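Local coordinates for malonyl CoA:acyl carrier protein malonyltransferase (Streptomyces coelicolor, PDB 1NM2) that probably transfers the malonyl group from malonyl-CoA to holo acyl carrier protein, a step that supplies building blocks for fatty acid biosynthesis, at residues H202-L213 against L248-V256; V270-G280 against L290-K299. All blocks are in the same frame, centred on the assembly; numbering follows the deposited sequence.

Contact 1. Residues H202-L213 against L248-V256. With ACY (acetic acid), chain D.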
loop_
_atom_site.group_PDB
_atom_site.type_symbol
_atom_site.label_atom_id
_atom_site.label_comp_id
_atom_site.label_asym_id
_atom_site.label_seq_id
_atom_site.Cartn_x
_atom_site.Cartn_y
_atom_site.Cartn_z
ATOM N N HIS A 202 -1.199 -11.703 1.052
ATOM C CA HIS A 202 0.153 -11.828 1.576
ATOM C C HIS A 202 0.465 -13.151 2.264
ATOM O O HIS A 202 1.205 -13.196 3.247
ATOM C CB HIS A 202 0.450 -10.639 2.485
ATOM C CG HIS A 202 0.366 -9.327 1.769
ATOM N ND1 HIS A 202 1.274 -8.955 0.801
ATOM C CD2 HIS A 202 -0.581 -8.359 1.788
ATOM C CE1 HIS A 202 0.886 -7.818 0.249
ATOM N NE2 HIS A 202 -0.238 -7.436 0.829
ATOM N N THR A 203 -0.097 -14.225 1.713
ATOM C CA THR A 203 0.121 -15.587 2.199
ATOM C C THR A 203 0.137 -16.488 0.962
ATOM O O THR A 203 -0.188 -16.044 -0.149
ATOM C CB THR A 203 -1.017 -16.088 3.119
ATOM O OG1 THR A 203 -2.181 -16.360 2.327
ATOM C CG2 THR A 203 -1.343 -15.057 4.185
ATOM N N ARG A 204 0.506 -17.750 1.159
ATOM C CA ARG A 204 0.565 -18.717 0.069
ATOM C C ARG A 204 -0.795 -18.881 -0.601
ATOM O O ARG A 204 -0.892 -19.417 -1.711
ATOM C CB ARG A 204 1.026 -20.080 0.592
ATOM C CG ARG A 204 0.013 -20.761 1.502
ATOM C CD ARG A 204 0.381 -22.220 1.749
ATOM N NE ARG A 204 -0.674 -22.929 2.468
ATOM C CZ ARG A 204 -1.060 -22.635 3.706
ATOM N NH1 ARG A 204 -0.477 -21.643 4.367
ATOM N NH2 ARG A 204 -2.038 -23.328 4.280
ATOM N N HIS A 205 -1.851 -18.447 0.077
ATOM C CA HIS A 205 -3.177 -18.556 -0.508
ATOM C C HIS A 205 -3.298 -17.680 -1.753
ATOM O O HIS A 205 -4.246 -17.820 -2.519
ATOM C CB HIS A 205 -4.255 -18.186 0.519
ATOM C CG HIS A 205 -4.529 -19.273 1.513
ATOM N ND1 HIS A 205 -4.127 -19.200 2.831
ATOM C CD2 HIS A 205 -5.128 -20.479 1.369
ATOM C CE1 HIS A 205 -4.464 -20.316 3.453
ATOM N NE2 HIS A 205 -5.071 -21.108 2.589
ATOM N N MET A 206 -2.326 -16.791 -1.954
ATOM C CA MET A 206 -2.310 -15.900 -3.122
ATOM C C MET A 206 -1.408 -16.442 -4.232
ATOM O O MET A 206 -1.154 -15.752 -5.223
ATOM C CB MET A 206 -1.820 -14.498 -2.729
ATOM C CG MET A 206 -2.800 -13.691 -1.886
ATOM S SD MET A 206 -4.374 -13.396 -2.731
ATOM C CE MET A 206 -5.418 -14.550 -1.855
ATOM N N ALA A 207 -0.921 -17.669 -4.061
ATOM C CA ALA A 207 -0.045 -18.293 -5.049
ATOM C C ALA A 207 -0.594 -18.179 -6.467
ATOM O O ALA A 207 0.146 -17.847 -7.396
ATOM C CB ALA A 207 0.202 -19.777 -4.694
ATOM N N PRO A 208 -1.897 -18.455 -6.661
ATOM C CA PRO A 208 -2.446 -18.347 -8.016
ATOM C C PRO A 208 -2.477 -16.904 -8.520
ATOM O O PRO A 208 -2.525 -16.669 -9.725
ATOM C CB PRO A 208 -3.840 -18.966 -7.880
ATOM C CG PRO A 208 -4.203 -18.693 -6.463
ATOM C CD PRO A 208 -2.916 -18.945 -5.713
ATOM N N ALA A 209 -2.445 -15.943 -7.598
ATOM C CA ALA A 209 -2.443 -14.530 -7.972
ATOM C C ALA A 209 -1.057 -14.160 -8.519
ATOM O O ALA A 209 -0.927 -13.289 -9.379
ATOM C CB ALA A 209 -2.796 -13.655 -6.760
ATOM N N VAL A 210 -0.020 -14.825 -8.016
ATOM C CA VAL A 210 1.342 -14.575 -8.486
ATOM C C VAL A 210 1.432 -14.975 -9.957
ATOM O O VAL A 210 1.975 -14.238 -10.784
ATOM C CB VAL A 210 2.384 -15.401 -7.688
ATOM C CG1 VAL A 210 3.776 -15.209 -8.290
ATOM C CG2 VAL A 210 2.377 -14.981 -6.225
ATOM N N ASP A 211 0.892 -16.148 -10.280
ATOM C CA ASP A 211 0.923 -16.635 -11.655
ATOM C C ASP A 211 0.244 -15.638 -12.593
ATOM O O ASP A 211 0.805 -15.267 -13.625
ATOM C CB ASP A 211 0.229 -17.995 -11.770
ATOM C CG ASP A 211 0.835 -19.047 -10.855
ATOM O OD1 ASP A 211 2.071 -19.041 -10.648
ATOM O OD2 ASP A 211 0.069 -19.897 -10.351
ATOM N N LYS A 212 -0.956 -15.198 -12.225
ATOM C CA LYS A 212 -1.703 -14.247 -13.041
ATOM C C LYS A 212 -1.018 -12.884 -13.119
ATOM O O LYS A 212 -0.962 -12.274 -14.187
ATOM C CB LYS A 212 -3.122 -14.074 -12.486
ATOM C CG LYS A 212 -3.957 -15.343 -12.485
ATOM C CD LYS A 212 -5.307 -15.104 -11.814
ATOM C CE LYS A 212 -6.153 -16.367 -11.758
ATOM N NZ LYS A 212 -6.510 -16.864 -13.117
ATOM N N LEU A 213 -0.498 -12.405 -11.991
ATOM C CA LEU A 213 0.171 -11.112 -11.966
ATOM C C LEU A 213 1.475 -11.148 -12.764
ATOM O O LEU A 213 1.863 -10.148 -13.372
ATOM C CB LEU A 213 0.443 -10.681 -10.524
ATOM C CG LEU A 213 0.955 -9.250 -10.346
ATOM C CD1 LEU A 213 -0.007 -8.266 -11.000
ATOM C CD2 LEU A 213 1.114 -8.949 -8.861
ATOM N N LEU A 248 7.389 -6.956 -6.604
ATOM C CA LEU A 248 5.984 -6.541 -6.610
ATOM C C LEU A 248 5.082 -7.741 -6.898
ATOM O O LEU A 248 4.072 -7.951 -6.228
ATOM C CB LEU A 248 5.731 -5.479 -7.691
ATOM C CG LEU A 248 6.269 -4.055 -7.534
ATOM C CD1 LEU A 248 6.057 -3.289 -8.838
ATOM C CD2 LEU A 248 5.552 -3.353 -6.383
ATOM N N VAL A 249 5.451 -8.522 -7.907
ATOM C CA VAL A 249 4.664 -9.688 -8.294
ATOM C C VAL A 249 4.607 -10.736 -7.184
ATOM O O VAL A 249 3.551 -11.311 -6.918
ATOM C CB VAL A 249 5.236 -10.339 -9.569
ATOM C CG1 VAL A 249 4.410 -11.563 -9.951
ATOM C CG2 VAL A 249 5.243 -9.327 -10.710
ATOM N N GLY A 250 5.744 -10.971 -6.538
ATOM C CA GLY A 250 5.805 -11.949 -5.465
ATOM C C GLY A 250 5.173 -11.496 -4.161
ATOM O O GLY A 250 4.651 -12.326 -3.417
ATOM N N GLN A 251 5.204 -10.191 -3.887
ATOM C CA GLN A 251 4.648 -9.642 -2.651
ATOM C C GLN A 251 3.178 -9.941 -2.379
ATOM O O GLN A 251 2.746 -9.878 -1.230
ATOM C CB GLN A 251 4.848 -8.115 -2.579
ATOM C CG GLN A 251 6.158 -7.672 -1.924
ATOM C CD GLN A 251 6.378 -8.303 -0.557
ATOM O OE1 GLN A 251 5.640 -8.037 0.406
ATOM N NE2 GLN A 251 7.388 -9.151 -0.466
ATOM N N VAL A 252 2.400 -10.254 -3.409
ATOM C CA VAL A 252 0.988 -10.545 -3.171
ATOM C C VAL A 252 0.861 -11.784 -2.286
ATOM O O VAL A 252 -0.171 -11.990 -1.640
ATOM C CB VAL A 252 0.201 -10.782 -4.490
ATOM C CG1 VAL A 252 0.342 -9.568 -5.411
ATOM C CG2 VAL A 252 0.681 -12.049 -5.172
ATOM N N ALA A 253 1.917 -12.597 -2.247
ATOM C CA ALA A 253 1.904 -13.818 -1.439
ATOM C C ALA A 253 2.943 -13.846 -0.315
ATOM O O ALA A 253 3.137 -14.878 0.341
ATOM C CB ALA A 253 2.085 -15.034 -2.342
ATOM N N ASN A 254 3.610 -12.720 -0.092
ATOM C CA ASN A 254 4.626 -12.620 0.953
ATOM C C ASN A 254 4.216 -11.566 1.985
ATOM O O ASN A 254 3.559 -10.583 1.651
ATOM C CB ASN A 254 5.979 -12.211 0.348
ATOM C CG ASN A 254 6.754 -13.383 -0.240
ATOM O OD1 ASN A 254 7.693 -13.182 -1.014
ATOM N ND2 ASN A 254 6.389 -14.600 0.139
ATOM N N PRO A 255 4.609 -11.758 3.254
ATOM C CA PRO A 255 4.275 -10.804 4.324
ATOM C C PRO A 255 4.763 -9.381 4.016
ATOM O O PRO A 255 5.783 -9.197 3.348
ATOM C CB PRO A 255 4.999 -11.386 5.537
ATOM C CG PRO A 255 4.966 -12.871 5.271
ATOM C CD PRO A 255 5.320 -12.932 3.797
ATOM N N VAL A 256 4.034 -8.382 4.508
ATOM C CA VAL A 256 4.411 -6.984 4.315
ATOM C C VAL A 256 5.236 -6.552 5.530
ATOM O O VAL A 256 4.701 -6.396 6.629
ATOM C CB VAL A 256 3.169 -6.059 4.213
ATOM C CG1 VAL A 256 3.605 -4.602 4.206
ATOM C CG2 VAL A 256 2.373 -6.373 2.939
HETATM C C ACY D . -3.324 -5.862 -0.321
HETATM O O ACY D . -4.519 -5.457 -0.636
HETATM O OXT ACY D . -2.374 -6.162 -1.120
HETATM C CH3 ACY D . -3.090 -5.963 1.178
#
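The imidazole of His202 lies under Val256, whose CG2 methyl sits over the centre of one ring face, 3.4 Å from the ring centroid, in a CH-pi contact. ND1 of the same ring is hydrogen-bonded to the carbonyl O of Asn254 at 2.9 Å, nearly along the C=O axis. Its bond to the carbonyl O of Gln251 is shorter at 2.7 Å but bent to 127°, and so weak. Both acceptors belong to the type I turn from Gln251 to Asn254. The backbone N of His202 adds a bond to Val252 O, approaching from above the carbonyl plane. With CG beside its own backbone N (chi1 -61°), the ring reaches this turn while NE2 faces Ser98, to whose OG it is hydrogen-bonded. NE2 also makes a weak bond to OXT of an acetate, which Ser98 and Arg123 hold as well. Along helix 207-217 the packing is mostly apolar. Val210 CG2 meets Val252 CG2 at 3.5 Å, and Leu213 CD2 meets Val252 CG1 at 3.6 Å. The two methyls of Val252 thus touch residues about one turn apart. Ala253 CB rests against Val210 CG2. Replacing His202 with a leucine would probably leave the carbonyls of Gln251 and Asn254 without their ring donor and Ser98 without its imidazole partner. The two turn carbonyls at ND1 probably hold the ring's rotation, with NE2 toward Ser98. The pairing of Ser98 with His202 is consistent with the serine-histidine dyad of acyltransferases, and the acetate mimics a malonyl group.

Contact 2. Residues V270-G280 against L290-K299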
loop_
_atom_site.group_PDB
_atom_site.type_symbol
_atom_site.label_atom_id
_atom_site.label_comp_id
_atom_site.label_asym_id
_atom_site.label_seq_id
_atom_site.Cartn_x
_atom_site.Cartn_y
_atom_site.Cartn_z
ATOM N N VAL A 270 16.030 9.712 7.604
ATOM C CA VAL A 270 14.794 10.410 7.256
ATOM C C VAL A 270 14.477 11.544 8.238
ATOM O O VAL A 270 14.572 11.366 9.453
ATOM C CB VAL A 270 13.604 9.416 7.229
ATOM C CG1 VAL A 270 13.445 8.755 8.598
ATOM C CG2 VAL A 270 12.326 10.136 6.816
ATOM N N THR A 271 14.105 12.707 7.708
ATOM C CA THR A 271 13.764 13.856 8.548
ATOM C C THR A 271 12.312 14.289 8.343
ATOM O O THR A 271 11.752 15.025 9.158
ATOM C CB THR A 271 14.689 15.069 8.271
ATOM O OG1 THR A 271 14.651 15.397 6.875
ATOM C CG2 THR A 271 16.131 14.756 8.694
ATOM N N ALA A 272 11.705 13.824 7.256
ATOM C CA ALA A 272 10.318 14.149 6.954
ATOM C C ALA A 272 9.687 13.087 6.061
ATOM O O ALA A 272 10.348 12.522 5.191
ATOM C CB ALA A 272 10.235 15.510 6.277
ATOM N N ILE A 273 8.406 12.820 6.295
ATOM C CA ILE A 273 7.653 11.848 5.509
ATOM C C ILE A 273 6.318 12.439 5.079
ATOM O O ILE A 273 5.564 12.977 5.898
ATOM C CB ILE A 273 7.346 10.557 6.307
ATOM C CG1 ILE A 273 8.634 9.779 6.575
ATOM C CG2 ILE A 273 6.358 9.685 5.530
ATOM C CD1 ILE A 273 8.417 8.518 7.406
ATOM N N ILE A 274 6.043 12.346 3.785
ATOM C CA ILE A 274 4.791 12.825 3.227
ATOM C C ILE A 274 4.090 11.600 2.649
ATOM O O ILE A 274 4.673 10.858 1.859
ATOM C CB ILE A 274 5.025 13.859 2.100
ATOM C CG1 ILE A 274 5.596 15.149 2.688
ATOM C CG2 ILE A 274 3.716 14.142 1.370
ATOM C CD1 ILE A 274 5.925 16.204 1.654
ATOM N N GLU A 275 2.855 11.372 3.076
ATOM C CA GLU A 275 2.067 10.248 2.585
ATOM C C GLU A 275 1.071 10.797 1.560
ATOM O O GLU A 275 0.301 11.709 1.863
ATOM C CB GLU A 275 1.331 9.589 3.756
ATOM C CG GLU A 275 0.306 8.536 3.366
ATOM C CD GLU A 275 -0.397 7.936 4.574
ATOM O OE1 GLU A 275 -0.520 8.635 5.609
ATOM O OE2 GLU A 275 -0.837 6.774 4.482
ATOM N N VAL A 276 1.090 10.260 0.344
ATOM C CA VAL A 276 0.180 10.747 -0.686
ATOM C C VAL A 276 -1.269 10.382 -0.383
ATOM O O VAL A 276 -1.553 9.654 0.567
ATOM C CB VAL A 276 0.573 10.214 -2.096
ATOM C CG1 VAL A 276 1.969 10.717 -2.452
ATOM C CG2 VAL A 276 0.527 8.676 -2.124
ATOM N N CYS A 277 -2.187 10.902 -1.189
ATOM C CA CYS A 277 -3.607 10.646 -1.000
ATOM C C CYS A 277 -3.961 9.192 -1.291
ATOM O O CYS A 277 -3.493 8.614 -2.272
ATOM C CB CYS A 277 -4.422 11.569 -1.913
ATOM S SG CYS A 277 -6.202 11.313 -1.829
ATOM N N PRO A 278 -4.802 8.574 -0.446
ATOM C CA PRO A 278 -5.452 9.109 0.755
ATOM C C PRO A 278 -4.601 8.823 1.994
ATOM O O PRO A 278 -4.498 7.680 2.434
ATOM C CB PRO A 278 -6.781 8.367 0.771
ATOM C CG PRO A 278 -6.373 6.999 0.299
ATOM C CD PRO A 278 -5.404 7.285 -0.840
ATOM N N GLY A 279 -3.999 9.869 2.551
ATOM C CA GLY A 279 -3.134 9.697 3.704
ATOM C C GLY A 279 -3.790 9.564 5.061
ATOM O O GLY A 279 -5.006 9.714 5.206
ATOM N N GLY A 280 -2.961 9.286 6.064
ATOM C CA GLY A 280 -3.452 9.135 7.419
ATOM C C GLY A 280 -2.942 7.873 8.099
ATOM O O GLY A 280 -2.401 7.934 9.202
ATOM N N LEU A 290 8.537 6.496 14.335
ATOM C CA LEU A 290 9.596 7.414 13.931
ATOM C C LEU A 290 9.533 8.762 14.645
ATOM O O LEU A 290 9.283 9.798 14.024
ATOM C CB LEU A 290 9.544 7.620 12.413
ATOM C CG LEU A 290 9.649 6.318 11.613
ATOM C CD1 LEU A 290 9.382 6.578 10.139
ATOM C CD2 LEU A 290 11.026 5.709 11.822
ATOM N N PRO A 291 9.777 8.765 15.966
ATOM C CA PRO A 291 9.740 10.012 16.737
ATOM C C PRO A 291 10.795 11.003 16.253
ATOM O O PRO A 291 11.917 10.617 15.925
ATOM C CB PRO A 291 9.988 9.536 18.166
ATOM C CG PRO A 291 10.871 8.340 17.969
ATOM C CD PRO A 291 10.204 7.635 16.811
ATOM N N GLY A 292 10.429 12.282 16.200
ATOM C CA GLY A 292 11.365 13.295 15.751
ATOM C C GLY A 292 11.298 13.552 14.257
ATOM O O GLY A 292 11.966 14.455 13.747
ATOM N N VAL A 293 10.494 12.761 13.551
ATOM C CA VAL A 293 10.342 12.915 12.107
ATOM C C VAL A 293 9.060 13.680 11.777
ATOM O O VAL A 293 7.989 13.343 12.284
ATOM C CB VAL A 293 10.290 11.538 11.410
ATOM C CG1 VAL A 293 10.091 11.717 9.915
ATOM C CG2 VAL A 293 11.577 10.770 11.690
ATOM N N LYS A 294 9.165 14.712 10.944
ATOM C CA LYS A 294 7.983 15.483 10.568
ATOM C C LYS A 294 7.161 14.644 9.605
ATOM O O LYS A 294 7.710 14.009 8.705
ATOM C CB LYS A 294 8.365 16.806 9.892
ATOM C CG LYS A 294 9.036 17.814 10.811
ATOM C CD LYS A 294 8.962 19.233 10.248
ATOM C CE LYS A 294 7.535 19.786 10.291
ATOM N NZ LYS A 294 7.443 21.220 9.860
ATOM N N THR A 295 5.850 14.625 9.802
ATOM C CA THR A 295 4.974 13.848 8.936
ATOM C C THR A 295 3.813 14.699 8.443
ATOM O O THR A 295 3.335 15.588 9.151
ATOM C CB THR A 295 4.382 12.624 9.673
ATOM O OG1 THR A 295 3.615 13.073 10.796
ATOM C CG2 THR A 295 5.482 11.702 10.159
ATOM N N LEU A 296 3.368 14.424 7.223
ATOM C CA LEU A 296 2.243 15.146 6.644
ATOM C C LEU A 296 1.488 14.204 5.719
ATOM O O LEU A 296 2.086 13.536 4.871
ATOM C CB LEU A 296 2.727 16.376 5.868
ATOM C CG LEU A 296 1.642 17.329 5.337
ATOM C CD1 LEU A 296 2.251 18.692 5.038
ATOM C CD2 LEU A 296 0.993 16.749 4.091
ATOM N N ALA A 297 0.173 14.143 5.893
ATOM C CA ALA A 297 -0.662 13.288 5.065
ATOM C C ALA A 297 -1.498 14.144 4.120
ATOM O O ALA A 297 -2.143 15.104 4.545
ATOM C CB ALA A 297 -1.577 12.436 5.943
ATOM N N LEU A 298 -1.465 13.808 2.836
ATOM C CA LEU A 298 -2.252 14.530 1.846
ATOM C C LEU A 298 -3.647 13.920 1.796
ATOM O O LEU A 298 -3.812 12.760 1.418
ATOM C CB LEU A 298 -1.613 14.430 0.461
ATOM C CG LEU A 298 -0.291 15.171 0.252
ATOM C CD1 LEU A 298 0.225 14.895 -1.148
ATOM C CD2 LEU A 298 -0.498 16.665 0.469
ATOM N N LYS A 299 -4.649 14.694 2.196
ATOM C CA LYS A 299 -6.021 14.210 2.164
ATOM C C LYS A 299 -6.828 14.956 1.105
ATOM O O LYS A 299 -7.657 14.357 0.418
ATOM C CB LYS A 299 -6.652 14.345 3.546
ATOM C CG LYS A 299 -5.916 13.514 4.597
ATOM C CD LYS A 299 -6.577 13.594 5.960
ATOM C CE LYS A 299 -5.878 12.689 6.961
ATOM N NZ LYS A 299 -6.554 12.702 8.286
#
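Ile273 carries CG1 beside its backbone N (chi1 -68°) and is extended beyond it, which brings CD1 against Leu290 CD1 at 3.5 Å, a tight methyl contact with the side chains crossing at about a right angle. Val293 has CG1 opposite its backbone N (chi1 178°), and this methyl packs on Ile273 CG1 at 4.1 Å. Glu275 is also extended, and its OE1 accepts from Gly280 N at 2.6 Å, from above the carboxylate plane. Thr283 OG1 bonds the same oxygen, and Leu282 N bonds OE2, so the carboxylate ties the strand end to the start of helix 281-289. Ala297 CB touches Gly280 N at 3.4 Å. The backbones join in parallel register, Ala272 beside Lys294 and Glu275 beside Ala297. Ile273 N bonds Lys294 O at 2.8 Å, and Leu298 N bonds Glu275 O almost straight (174°). Past the strands, Gly279 N bonds Leu298 O at 3.1 Å. Ile274 and Leu296 pack on Leu310 of helix 304-314, while Thr295 packs on helix 281-289. Strand 272-275, helix 281-289 and strand 294-297 form a beta-alpha-beta crossover at the edge of the parallel sheet in the alpha/beta hydrolase-like core.

Overall arrangement
Contact 1 precedes contact 2 along the chain. Their centres are about 28 Å apart, on opposite sides of the chain's centre, and their nearest atoms are about 12 Å apart. Both belong to the acyltransferase domain. Helix 258-267 leads from the end of contact 1 to the start of contact 2. Contact 2 supplies the last two strands at one edge of the five-stranded parallel sheet, next to strand 3-7. Contact 1 joins helices 207-217 and 241-251, and Val256 pairs through its backbone with Ala161 and Val163 of strand 159-165 in the mixed sheet. His202 of contact 1 touches that strand and reaches Ser98, just after strand 93-96 of the parallel sheet.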